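PDB 4GN5: OBody AM3L15 from Pyrobaculum aerophilum, which probably binds a chosen target protein through an engineered OB-fold scaffold derived from a nucleic acid-binding domain. Local coordinates for residues G18-V23 with V77-V82. Residues are numbered along the deposited sequence; the frame is centred on the assembly and turned at random.
Sequences GSEVVV and VIKGIV
Two antiparallel strands of the OB-fold barrel pair here, strand 20-24 with strand 75-83, which on its other edge bonds to 95-98 and 100-103. Six backbone hydrogen bonds join 18-23 to 77-82. Val-21 and Gly-80 form one hydrogen-bonded pair, and Val-23 and Ile-78 the next. The N-H of Val-21 meets Gly-80 O at 2.9 Å, nearly along the C=O axis (172°). Just before strand 20-24 begins, Val-82 N binds Ser-19 O, and Gly-18 N reaches Val-82 O at 2.9 Å. Gly-18 has a positive phi of 91°, where a CB would jam against the preceding carbonyl.

One face carries Glu-20, Val-22, Lys-79 and Ile-81. Lys-79 starts with CG anti to its backbone N and bends at chi3 (-79°). Its CG rests on Val-22 CG2 at 3.7 Å. Glu-20 crosses it obliquely, with OE2 3.4 Å from Lys-79 CD. The charged ends stay apart, Glu-20 OE2 lying 4.8 Å from Lys-79 NZ. The ammonium instead forms a salt bridge with Glu-100. Ile-81 CD1 lies 3.8 Å from Glu-20 CB. Val-22 CG1 presses on Val-77 CG1 at 3.5 Å, tighter than usual for two carbons.

On the other face, Val-21 CG1 meets Val-82 CG2 at 3.8 Å, the two side chains crossing at about a right angle. Val-23 and Ile-78 lie side by side, and Ile-96 and Ile-12 also touch Val-21. An alanine in place of Lys-79 would remove the CG and CE that lie on Val-22 and the CD that Glu-20 meets, and would probably cost the salt bridge to Glu-100. The Glu-20 carboxylate thus meets the aliphatic part of Lys-79, not its ammonium, so the charges probably attract only at a distance, while backbone bonds hold the strands in register.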
# COMPACT_ATOMS: atom_id res chain seq x y z
N GLY A 18 -6.70 -7.88 -18.56
CA GLY A 18 -5.68 -8.12 -19.57
C GLY A 18 -5.70 -7.10 -20.71
O GLY A 18 -4.85 -7.13 -21.60
N SER A 19 -6.68 -6.20 -20.70
CA SER A 19 -6.73 -5.17 -21.75
C SER A 19 -6.28 -3.82 -21.23
O SER A 19 -6.27 -3.54 -20.01
CB SER A 19 -8.12 -5.08 -22.35
OG SER A 19 -8.99 -4.54 -21.40
N GLU A 20 -5.89 -2.98 -22.18
CA GLU A 20 -5.45 -1.64 -21.95
C GLU A 20 -6.66 -0.69 -21.95
O GLU A 20 -7.56 -0.81 -22.76
CB GLU A 20 -4.43 -1.22 -23.01
CG GLU A 20 -3.52 -0.12 -22.59
CD GLU A 20 -2.65 0.42 -23.67
OE1 GLU A 20 -3.17 0.78 -24.73
OE2 GLU A 20 -1.44 0.52 -23.46
N VAL A 21 -6.69 0.20 -20.97
CA VAL A 21 -7.72 1.23 -20.85
C VAL A 21 -7.05 2.57 -20.64
O VAL A 21 -5.89 2.63 -20.22
CB VAL A 21 -8.59 1.00 -19.60
CG1 VAL A 21 -9.41 -0.27 -19.77
CG2 VAL A 21 -7.68 0.96 -18.28
N VAL A 22 -7.78 3.65 -20.93
CA VAL A 22 -7.30 4.95 -20.53
C VAL A 22 -8.41 5.56 -19.68
O VAL A 22 -9.55 5.65 -20.14
CB VAL A 22 -6.93 5.87 -21.75
CG1 VAL A 22 -6.55 7.28 -21.27
CG2 VAL A 22 -5.81 5.26 -22.64
N VAL A 23 -8.07 5.94 -18.45
CA VAL A 23 -9.03 6.63 -17.60
C VAL A 23 -8.60 8.08 -17.43
O VAL A 23 -7.42 8.42 -17.57
CB VAL A 23 -9.26 5.93 -16.21
CG1 VAL A 23 -9.87 4.56 -16.42
CG2 VAL A 23 -7.94 5.82 -15.41
N VAL A 77 -4.89 11.77 -16.66
CA VAL A 77 -5.22 10.79 -17.68
C VAL A 77 -4.18 9.70 -17.45
O VAL A 77 -2.96 9.98 -17.38
CB VAL A 77 -5.10 11.37 -19.08
CG1 VAL A 77 -5.21 10.29 -20.14
CG2 VAL A 77 -6.20 12.43 -19.30
N ILE A 78 -4.67 8.47 -17.29
CA ILE A 78 -3.78 7.33 -16.93
C ILE A 78 -4.08 6.18 -17.84
O ILE A 78 -5.24 5.75 -17.97
CB ILE A 78 -3.94 6.85 -15.49
CG1 ILE A 78 -3.47 7.95 -14.52
CG2 ILE A 78 -3.11 5.52 -15.25
CD1 ILE A 78 -3.54 7.54 -12.98
N LYS A 79 -3.04 5.71 -18.50
CA LYS A 79 -3.16 4.56 -19.37
C LYS A 79 -2.59 3.35 -18.66
O LYS A 79 -1.54 3.44 -18.08
CB LYS A 79 -2.42 4.79 -20.70
CG LYS A 79 -2.61 3.70 -21.71
CD LYS A 79 -1.62 3.83 -22.82
CE LYS A 79 -1.98 4.88 -23.82
NZ LYS A 79 -0.96 5.05 -24.88
N GLY A 80 -3.30 2.24 -18.72
CA GLY A 80 -2.85 1.08 -17.95
C GLY A 80 -3.54 -0.21 -18.34
O GLY A 80 -4.44 -0.19 -19.17
N ILE A 81 -3.08 -1.32 -17.77
CA ILE A 81 -3.68 -2.63 -18.01
C ILE A 81 -4.55 -3.10 -16.85
O ILE A 81 -4.15 -3.03 -15.73
CB ILE A 81 -2.59 -3.73 -18.22
CG1 ILE A 81 -1.64 -3.40 -19.37
CG2 ILE A 81 -3.24 -5.05 -18.35
CD1 ILE A 81 -2.26 -3.24 -20.62
N VAL A 82 -5.74 -3.63 -17.14
CA VAL A 82 -6.61 -4.08 -16.05
C VAL A 82 -6.14 -5.44 -15.52
O VAL A 82 -5.88 -6.36 -16.29
CB VAL A 82 -8.11 -4.15 -16.50
CG1 VAL A 82 -9.01 -4.71 -15.42
CG2 VAL A 82 -8.62 -2.72 -16.93